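Local coordinates for putative sporulation-specific glycosylase YdhD (Bacillus subtilis subsp. subtilis str. 168, PDB 3CZ8), which probably hydrolyses glycosidic bonds in chitin-like polysaccharides during sporulation, as a member of glycoside hydrolase family 18, at residues S190-V195 and W228-Q233; V115-E120 and Y146-A151; M181-H186 and G220-G225. The protein carries 1 engineered substitution. All coordinates share one frame; numbering follows the deposited sequence. Where two conformers were deposited one is given.

Contact 1: residues S190-V195 and W228-Q233; sequences SEPGPV and WIIPYQ
P192 rests on the indole of W228, its CA centred over the six-membered ring at 3.5 Å from the ring centroid and 14° off the normal, a CH-pi contact. The pyrrolidine spreads the contact further: CB reaches CD2 and CE3, while CD lies near CD1 and CG. A chi1 of -70° sets CG of W228 anti to its carbonyl carbon, and chi2 near -90° turns one indole face to P192. A proline suits the spot: its compact, rigid ring can lie against the indole while CG meets I230 CG2 at 3.8 Å. A second CH-pi contact sets E191 CA over the centre of the Y232 ring, 4.2 Å from its centroid. The E191 carboxylate reaches the same tyrosine, with OE2 3.7 Å from Y232 CB. These residues join the loop that follows strand 177-181 of the TIM barrel to the end of strand 225-229, in the small antiparallel sheet that many family 18 chitinases insert between the seventh barrel strand and its helix. G193 brings its O to 3.3 Å from W228 CH2, and any CB on it would run into CD of P194. Further out, H187 N bonds S190 OG, H186 ND1 bonds E191 O, and W228 NE1 has a weak bond to H187 O. E279, on the adjacent strand, pairs through its backbone with W228 and touches P192.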
loop_
_atom_site.group_PDB
_atom_site.type_symbol
_atom_site.label_atom_id
_atom_site.label_comp_id
_atom_site.label_asym_id
_atom_site.label_seq_id
_atom_site.Cartn_x
_atom_site.Cartn_y
_atom_site.Cartn_z
ATOM N N SER A 190 -8.820 10.793 17.098
ATOM C CA SER A 190 -10.174 11.279 17.379
ATOM C C SER A 190 -11.148 10.170 17.805
ATOM O O SER A 190 -10.786 8.993 17.865
ATOM C CB SER A 190 -10.732 12.047 16.176
ATOM O OG SER A 190 -11.282 11.174 15.203
ATOM N N GLU A 191 -12.375 10.585 18.115
ATOM C CA GLU A 191 -13.524 9.710 18.343
ATOM C C GLU A 191 -13.893 9.009 17.023
ATOM O O GLU A 191 -13.735 9.603 15.949
ATOM C CB GLU A 191 -14.691 10.577 18.847
ATOM C CG GLU A 191 -16.003 9.873 19.208
ATOM C CD GLU A 191 -16.072 9.437 20.662
ATOM O OE1 GLU A 191 -15.782 10.264 21.556
ATOM O OE2 GLU A 191 -16.438 8.268 20.910
ATOM N N PRO A 192 -14.337 7.731 17.091
ATOM C CA PRO A 192 -14.839 7.005 15.915
ATOM C C PRO A 192 -15.929 7.700 15.107
ATOM O O PRO A 192 -16.831 8.314 15.673
ATOM C CB PRO A 192 -15.370 5.690 16.509
ATOM C CG PRO A 192 -15.439 5.924 17.992
ATOM C CD PRO A 192 -14.324 6.856 18.278
ATOM N N GLY A 193 -15.819 7.588 13.785
ATOM C CA GLY A 193 -16.787 8.147 12.846
ATOM C C GLY A 193 -16.264 8.073 11.419
ATOM O O GLY A 193 -15.114 7.684 11.208
ATOM N N PRO A 194 -17.102 8.454 10.433
ATOM C CA PRO A 194 -16.764 8.358 9.009
ATOM C C PRO A 194 -15.554 9.198 8.632
ATOM O O PRO A 194 -15.466 10.365 9.015
ATOM C CB PRO A 194 -18.022 8.881 8.308
ATOM C CG PRO A 194 -18.730 9.688 9.340
ATOM C CD PRO A 194 -18.445 9.025 10.636
ATOM N N VAL A 195 -14.631 8.592 7.890
ATOM C CA VAL A 195 -13.394 9.248 7.481
ATOM C C VAL A 195 -13.653 10.400 6.500
ATOM O O VAL A 195 -13.031 11.462 6.585
ATOM C CB VAL A 195 -12.431 8.220 6.859
ATOM C CG1 VAL A 195 -11.239 8.903 6.266
ATOM C CG2 VAL A 195 -11.988 7.200 7.909
ATOM N N TRP A 228 -11.099 1.712 15.818
ATOM C CA TRP A 228 -11.104 2.307 17.161
ATOM C C TRP A 228 -11.654 1.326 18.196
ATOM O O TRP A 228 -12.619 0.619 17.922
ATOM C CB TRP A 228 -12.044 3.514 17.200
ATOM C CG TRP A 228 -11.649 4.751 16.449
ATOM C CD1 TRP A 228 -10.916 5.801 16.929
ATOM C CD2 TRP A 228 -12.039 5.112 15.117
ATOM N NE1 TRP A 228 -10.796 6.774 15.971
ATOM C CE2 TRP A 228 -11.480 6.384 14.849
ATOM C CE3 TRP A 228 -12.800 4.483 14.119
ATOM C CZ2 TRP A 228 -11.656 7.041 13.624
ATOM C CZ3 TRP A 228 -12.982 5.140 12.903
ATOM C CH2 TRP A 228 -12.408 6.408 12.667
ATOM N N ILE A 229 -11.070 1.309 19.393
ATOM C CA ILE A 229 -11.699 0.621 20.528
ATOM C C ILE A 229 -12.774 1.533 21.144
ATOM O O ILE A 229 -12.456 2.611 21.665
ATOM C CB ILE A 229 -10.664 0.160 21.607
ATOM C CG1 ILE A 229 -9.842 -1.032 21.110
ATOM C CG2 ILE A 229 -11.363 -0.260 22.902
ATOM C CD1 ILE A 229 -8.407 -0.708 20.763
ATOM N N ILE A 230 -14.041 1.115 21.061
ATOM C CA ILE A 230 -15.127 1.855 21.726
ATOM C C ILE A 230 -15.163 1.545 23.234
ATOM O O ILE A 230 -14.442 0.658 23.694
ATOM C CB ILE A 230 -16.496 1.833 20.981
ATOM C CG1 ILE A 230 -16.900 0.421 20.563
ATOM C CG2 ILE A 230 -16.453 2.788 19.795
ATOM C CD1 ILE A 230 -18.311 0.347 19.989
ATOM N N PRO A 231 -16.077 2.172 23.993
ATOM C CA PRO A 231 -15.725 3.174 24.963
ATOM C C PRO A 231 -14.339 3.798 24.708
ATOM O O PRO A 231 -13.309 3.301 25.179
ATOM C CB PRO A 231 -15.907 2.411 26.279
ATOM C CG PRO A 231 -17.147 1.397 25.892
ATOM C CD PRO A 231 -17.395 1.644 24.364
ATOM N N TYR A 232 -14.359 4.877 23.920
ATOM C CA TYR A 232 -13.164 5.604 23.487
ATOM C C TYR A 232 -12.398 6.223 24.656
ATOM O O TYR A 232 -12.984 6.846 25.545
ATOM C CB TYR A 232 -13.526 6.676 22.443
ATOM C CG TYR A 232 -12.384 7.616 22.091
ATOM C CD1 TYR A 232 -11.276 7.160 21.375
ATOM C CD2 TYR A 232 -12.410 8.956 22.480
ATOM C CE1 TYR A 232 -10.225 8.013 21.056
ATOM C CE2 TYR A 232 -11.361 9.817 22.165
ATOM C CZ TYR A 232 -10.274 9.338 21.451
ATOM O OH TYR A 232 -9.231 10.180 21.134
ATOM N N GLN A 233 -11.083 6.037 24.626
ATOM C CA GLN A 233 -10.190 6.434 25.702
ATOM C C GLN A 233 -9.216 7.519 25.210
ATOM O O GLN A 233 -8.620 7.361 24.141
ATOM C CB GLN A 233 -9.436 5.194 26.217
ATOM C CG GLN A 233 -8.364 5.439 27.287
ATOM C CD GLN A 233 -8.931 5.690 28.678
ATOM O OE1 GLN A 233 -10.109 5.436 28.948
ATOM N NE2 GLN A 233 -8.084 6.189 29.573
#

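Contact 2: residues V115-E120 and Y146-A151; sequences VTIDFE and YVLTIA
V115 and T149 are coupled twice at one oxygen, on adjacent parallel strands of the TIM barrel joined through helix 127-143 in a beta-alpha-beta unit. V115 O accepts the backbone N of T149 at 3.1 Å, a bond bent to 142° at the hydrogen. T149 OG1 also approaches V115 O, to 2.7 Å in the carbonyl plane, on a lone pair, placed there by a chi1 of 72°. T116 OG1 lies 2.7 Å from T149 OG1 and is hydrogen-bonded to S37 OG, so threonine suits both places. An alanine at T149 would probably cost V115 O its in-plane hydroxyl bond, leaving the bent N-H bond from this strand, and deprive T116 OG1 of a close polar neighbour. V115 N bonds V147 O before this pair; I117 N to T149 O (2.9 Å) and A151 N to I117 O (2.8 Å) follow it. Toward the helix, V115 CG2 and I117 CG1 both touch L148 CD1. Past the ladder come D118 and the predicted proton donor E120, closing the family's DxxDxDxE motif; E120 OE2 bonds a glycerol, probably from the crystallisation liquor, D118 OD2 weakly. Water 1 donates to F119 O and, at 2.7 Å, to A151 O.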
loop_
_atom_site.group_PDB
_atom_site.type_symbol
_atom_site.label_atom_id
_atom_site.label_comp_id
_atom_site.label_asym_id
_atom_site.label_seq_id
_atom_site.Cartn_x
_atom_site.Cartn_y
_atom_site.Cartn_z
ATOM N N VAL A 115 4.982 20.150 -10.436
ATOM C CA VAL A 115 5.061 19.802 -9.017
ATOM C C VAL A 115 3.717 19.651 -8.324
ATOM O O VAL A 115 2.667 20.044 -8.843
ATOM C CB VAL A 115 5.907 20.803 -8.173
ATOM C CG1 VAL A 115 7.367 20.742 -8.546
ATOM C CG2 VAL A 115 5.364 22.210 -8.281
ATOM N N THR A 116 3.787 19.068 -7.134
ATOM C CA THR A 116 2.692 19.059 -6.179
ATOM C C THR A 116 3.268 19.578 -4.880
ATOM O O THR A 116 4.144 18.952 -4.286
ATOM C CB THR A 116 2.084 17.658 -5.998
ATOM O OG1 THR A 116 1.583 17.206 -7.258
ATOM C CG2 THR A 116 0.934 17.689 -4.991
ATOM N N ILE A 117 2.821 20.757 -4.469
ATOM C CA ILE A 117 3.238 21.292 -3.185
ATOM C C ILE A 117 2.381 20.602 -2.129
ATOM O O ILE A 117 1.149 20.659 -2.177
ATOM C CB ILE A 117 3.102 22.842 -3.115
ATOM C CG1 ILE A 117 4.096 23.530 -4.068
ATOM C CG2 ILE A 117 3.303 23.333 -1.696
ATOM C CD1 ILE A 117 5.591 23.305 -3.721
ATOM N N ASP A 118 3.042 19.909 -1.211
ATOM C CA ASP A 118 2.366 19.262 -0.099
ATOM C C ASP A 118 2.963 19.829 1.186
ATOM O O ASP A 118 3.713 19.160 1.892
ATOM C CB ASP A 118 2.508 17.735 -0.195
ATOM C CG ASP A 118 1.781 16.989 0.925
ATOM O OD1 ASP A 118 0.818 17.535 1.497
ATOM O OD2 ASP A 118 2.181 15.845 1.231
ATOM N N PHE A 119 2.642 21.089 1.461
ATOM C CA PHE A 119 3.058 21.708 2.706
ATOM C C PHE A 119 1.916 21.583 3.695
ATOM O O PHE A 119 0.823 22.108 3.475
ATOM C CB PHE A 119 3.469 23.185 2.537
ATOM C CG PHE A 119 4.743 23.396 1.747
ATOM C CD1 PHE A 119 5.564 22.328 1.383
ATOM C CD2 PHE A 119 5.134 24.687 1.389
ATOM C CE1 PHE A 119 6.736 22.534 0.660
ATOM C CE2 PHE A 119 6.314 24.908 0.673
ATOM C CZ PHE A 119 7.115 23.828 0.308
ATOM N N GLU A 120 2.175 20.871 4.782
ATOM C CA GLU A 120 1.172 20.691 5.814
ATOM C C GLU A 120 1.582 21.387 7.098
ATOM O O GLU A 120 2.771 21.678 7.308
ATOM C CB GLU A 120 0.881 19.214 6.042
ATOM C CG GLU A 120 0.143 18.581 4.876
ATOM C CD GLU A 120 -0.144 17.113 5.088
ATOM O OE1 GLU A 120 -0.442 16.709 6.236
ATOM O OE2 GLU A 120 -0.069 16.361 4.099
ATOM N N TYR A 146 5.948 24.195 -16.919
ATOM C CA TYR A 146 5.653 23.243 -15.839
ATOM C C TYR A 146 4.374 23.576 -15.070
ATOM O O TYR A 146 4.112 24.735 -14.751
ATOM C CB TYR A 146 6.823 23.167 -14.863
ATOM C CG TYR A 146 8.142 22.819 -15.510
ATOM C CD1 TYR A 146 9.068 23.814 -15.829
ATOM C CD2 TYR A 146 8.469 21.494 -15.800
ATOM C CE1 TYR A 146 10.284 23.496 -16.425
ATOM C CE2 TYR A 146 9.686 21.169 -16.393
ATOM C CZ TYR A 146 10.583 22.174 -16.703
ATOM O OH TYR A 146 11.777 21.855 -17.294
ATOM N N VAL A 147 3.607 22.537 -14.758
ATOM C CA VAL A 147 2.315 22.641 -14.071
ATOM C C VAL A 147 2.513 22.851 -12.557
ATOM O O VAL A 147 3.456 22.322 -11.969
ATOM C CB VAL A 147 1.456 21.364 -14.357
ATOM C CG1 VAL A 147 0.052 21.464 -13.781
ATOM C CG2 VAL A 147 1.362 21.111 -15.855
ATOM N N LEU A 148 1.648 23.652 -11.937
ATOM C CA LEU A 148 1.671 23.837 -10.487
ATOM C C LEU A 148 0.406 23.274 -9.867
ATOM O O LEU A 148 -0.698 23.708 -10.182
ATOM C CB LEU A 148 1.859 25.314 -10.104
ATOM C CG LEU A 148 1.849 25.667 -8.607
ATOM C CD1 LEU A 148 2.877 24.886 -7.826
ATOM C CD2 LEU A 148 2.052 27.150 -8.382
ATOM N N THR A 149 0.578 22.274 -9.005
ATOM C CA THR A 149 -0.535 21.688 -8.268
ATOM C C THR A 149 -0.216 21.723 -6.777
ATOM O O THR A 149 0.940 21.870 -6.393
ATOM C CB THR A 149 -0.860 20.230 -8.711
ATOM O OG1 THR A 149 0.165 19.342 -8.250
ATOM C CG2 THR A 149 -0.981 20.114 -10.226
ATOM N N ILE A 150 -1.246 21.598 -5.944
ATOM C CA ILE A 150 -1.087 21.702 -4.500
ATOM C C ILE A 150 -2.032 20.741 -3.778
ATOM O O ILE A 150 -3.180 20.544 -4.197
ATOM C CB ILE A 150 -1.288 23.166 -4.009
ATOM C CG1 ILE A 150 -1.065 23.279 -2.495
ATOM C CG2 ILE A 150 -2.669 23.702 -4.425
ATOM C CD1 ILE A 150 -1.000 24.690 -1.977
ATOM N N ALA A 151 -1.529 20.110 -2.720
ATOM C CA ALA A 151 -2.364 19.313 -1.834
ATOM C C ALA A 151 -2.742 20.195 -0.647
ATOM O O ALA A 151 -1.865 20.708 0.050
ATOM C CB ALA A 151 -1.620 18.059 -1.377
HETATM O O HOH W 1 0.137 22.444 0.660
#

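Contact 3: residues M181-H186 and G220-G225; sequences MAYDWH and GVPLYG
At the mouth of the barrel, where family 18 enzymes carry their active site, M181 and Y183 pack against G220 and P222, at and just past the ends of the neighbouring strands 177-181 and 217-220. The M181 side chain comes within about 6 Å of that of E120, the predicted proton donor. Y183 makes the largest contribution from its segment. Its CB lies 3.6 Å from P222 CG, and chi1 51° puts CG between the backbone N and the carbonyl carbon, near P222 CA. One ring side runs beside V221: CD2 is 3.5 Å from V221 O, and CE2 is equally close. G220 O lies in the ring plane at the edge, while M181 O stands above one face toward the rim. M181-A182-Y183-D184 is the MxYD signature after the sixth barrel strand of this family, whose tyrosine and aspartate line the substrate cleft in related chitinases; a glycerol, probably from the crystallisation liquor, about 5 Å from the side chain of Y183 is consistent with such a pocket. A182 is the centre of an inverse gamma turn, and the regular pairing ends here: A182 N to G220 O is a weak bond of 3.4 Å, bent to 134°. Water 2 links the two chains, donating to A182 O at 2.7 Å and to G220 O at 2.9 Å. Glycine is apt at 220 because M181, bent at chi2 and chi3, lays CE 3.8 Å from G220 CA, and a CB there would collide with that methyl. From strand 302-310, W306 touches Y183 and bonds V221 O through NE1; D184 OD1 bonds Y226 OH, and Y224 packs on L310 of the second subunit.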
loop_
_atom_site.group_PDB
_atom_site.type_symbol
_atom_site.label_atom_id
_atom_site.label_comp_id
_atom_site.label_asym_id
_atom_site.label_seq_id
_atom_site.Cartn_x
_atom_site.Cartn_y
_atom_site.Cartn_z
ATOM N N MET A 181 -7.693 17.349 -0.064
ATOM C CA MET A 181 -7.574 16.096 0.663
ATOM C C MET A 181 -8.776 15.912 1.583
ATOM O O MET A 181 -8.706 16.163 2.789
ATOM C CB MET A 181 -6.218 16.020 1.379
ATOM C CG MET A 181 -4.997 16.131 0.432
ATOM S SD MET A 181 -4.809 14.856 -0.864
ATOM C CE MET A 181 -5.679 15.524 -2.226
ATOM N N ALA A 182 -9.884 15.479 0.980
ATOM C CA ALA A 182 -11.185 15.430 1.643
ATOM C C ALA A 182 -11.385 14.132 2.426
ATOM O O ALA A 182 -12.173 13.264 2.031
ATOM C CB ALA A 182 -12.304 15.631 0.626
ATOM N N TYR A 183 -10.661 14.018 3.537
ATOM C CA TYR A 183 -10.730 12.860 4.430
ATOM C C TYR A 183 -10.149 13.226 5.785
ATOM O O TYR A 183 -9.663 14.346 5.964
ATOM C CB TYR A 183 -9.985 11.644 3.843
ATOM C CG TYR A 183 -8.569 11.913 3.382
ATOM C CD1 TYR A 183 -7.509 11.929 4.287
ATOM C CD2 TYR A 183 -8.286 12.134 2.038
ATOM C CE1 TYR A 183 -6.212 12.185 3.869
ATOM C CE2 TYR A 183 -6.988 12.382 1.610
ATOM C CZ TYR A 183 -5.960 12.405 2.532
ATOM O OH TYR A 183 -4.671 12.649 2.120
ATOM N N ASP A 184 -10.182 12.267 6.713
ATOM C CA ASP A 184 -9.682 12.435 8.091
ATOM C C ASP A 184 -10.496 13.414 8.937
ATOM O O ASP A 184 -9.955 14.057 9.843
ATOM C CB ASP A 184 -8.175 12.763 8.147
ATOM C CG ASP A 184 -7.304 11.535 7.987
ATOM O OD1 ASP A 184 -7.855 10.432 7.809
ATOM O OD2 ASP A 184 -6.066 11.672 8.044
ATOM N N TRP A 185 -11.795 13.505 8.644
ATOM C CA TRP A 185 -12.752 14.171 9.529
ATOM C C TRP A 185 -12.833 13.421 10.853
ATOM O O TRP A 185 -13.055 14.015 11.907
ATOM C CB TRP A 185 -14.129 14.278 8.873
ATOM C CG TRP A 185 -14.287 15.531 8.059
ATOM C CD1 TRP A 185 -14.511 16.797 8.534
ATOM C CD2 TRP A 185 -14.221 15.644 6.633
ATOM N NE1 TRP A 185 -14.590 17.688 7.492
ATOM C CE2 TRP A 185 -14.414 17.010 6.313
ATOM C CE3 TRP A 185 -14.019 14.726 5.592
ATOM C CZ2 TRP A 185 -14.416 17.481 4.993
ATOM C CZ3 TRP A 185 -14.025 15.192 4.279
ATOM C CH2 TRP A 185 -14.218 16.558 3.992
ATOM N N HIS A 186 -12.643 12.107 10.777
ATOM C CA HIS A 186 -12.304 11.300 11.934
ATOM C C HIS A 186 -11.050 10.526 11.586
ATOM O O HIS A 186 -10.868 10.115 10.437
ATOM C CB HIS A 186 -13.444 10.356 12.293
ATOM C CG HIS A 186 -14.732 11.059 12.576
ATOM N ND1 HIS A 186 -15.089 11.480 13.839
ATOM C CD2 HIS A 186 -15.743 11.430 11.758
ATOM C CE1 HIS A 186 -16.270 12.067 13.786
ATOM N NE2 HIS A 186 -16.690 12.047 12.535
ATOM N N GLY A 220 -9.511 14.456 -3.451
ATOM C CA GLY A 220 -8.729 13.314 -2.981
ATOM C C GLY A 220 -9.538 12.404 -2.072
ATOM O O GLY A 220 -10.267 12.879 -1.205
ATOM N N VAL A 221 -9.417 11.093 -2.282
ATOM C CA VAL A 221 -10.118 10.098 -1.456
ATOM C C VAL A 221 -9.199 9.553 -0.333
ATOM O O VAL A 221 -7.970 9.667 -0.439
ATOM C CB VAL A 221 -10.725 8.951 -2.316
ATOM C CG1 VAL A 221 -11.702 9.502 -3.375
ATOM C CG2 VAL A 221 -9.646 8.074 -2.933
ATOM N N PRO A 222 -9.786 8.997 0.759
ATOM C CA PRO A 222 -8.979 8.498 1.884
ATOM C C PRO A 222 -7.937 7.446 1.519
ATOM O O PRO A 222 -8.181 6.579 0.679
ATOM C CB PRO A 222 -10.018 7.876 2.820
ATOM C CG PRO A 222 -11.277 8.535 2.479
ATOM C CD PRO A 222 -11.230 8.832 1.027
ATOM N N LEU A 223 -6.777 7.551 2.150
ATOM C CA LEU A 223 -5.761 6.515 2.082
ATOM C C LEU A 223 -6.050 5.438 3.137
ATOM O O LEU A 223 -5.907 4.247 2.861
ATOM C CB LEU A 223 -4.375 7.148 2.288
ATOM C CG LEU A 223 -3.075 6.337 2.385
ATOM C CD1 LEU A 223 -2.852 5.388 1.207
ATOM C CD2 LEU A 223 -1.894 7.291 2.548
ATOM N N TYR A 224 -6.490 5.867 4.326
ATOM C CA TYR A 224 -6.678 5.003 5.505
ATOM C C TYR A 224 -8.124 4.945 6.000
ATOM O O TYR A 224 -8.814 5.966 6.000
ATOM C CB TYR A 224 -5.855 5.536 6.688
ATOM C CG TYR A 224 -4.349 5.509 6.553
ATOM C CD1 TYR A 224 -3.659 4.305 6.425
ATOM C CD2 TYR A 224 -3.609 6.694 6.617
ATOM C CE1 TYR A 224 -2.273 4.278 6.323
ATOM C CE2 TYR A 224 -2.217 6.680 6.518
ATOM C CZ TYR A 224 -1.559 5.468 6.371
ATOM O OH TYR A 224 -0.188 5.436 6.272
ATOM N N GLY A 225 -8.546 3.774 6.467
ATOM C CA GLY A 225 -9.736 3.627 7.297
ATOM C C GLY A 225 -9.200 3.487 8.713
ATOM O O GLY A 225 -7.979 3.454 8.907
HETATM O O HOH W 2 -12.813 11.914 -0.257
#

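In the fold
Contact 2 comes first along the chain and closes before the others open; contacts 1 and 3 interleave, in the order 181-186, 190-195, 220-225, 228-233. Contacts 1 and 2 lie on opposite sides of the chain's centre, their centres about 32 Å apart. Contact 3 stands between them, about 15 Å from contact 1 and 18 Å from contact 2 by centres, and touches both: H186 and W185 meet E191 and V195, and M181 CG packs on A151 CB. The three thus run from the barrel strands, past the mouth that holds the predicted proton donor, to the inserted antiparallel sheet, within the family 18 domain, the part of a longer LysM-containing protein that this chain represents.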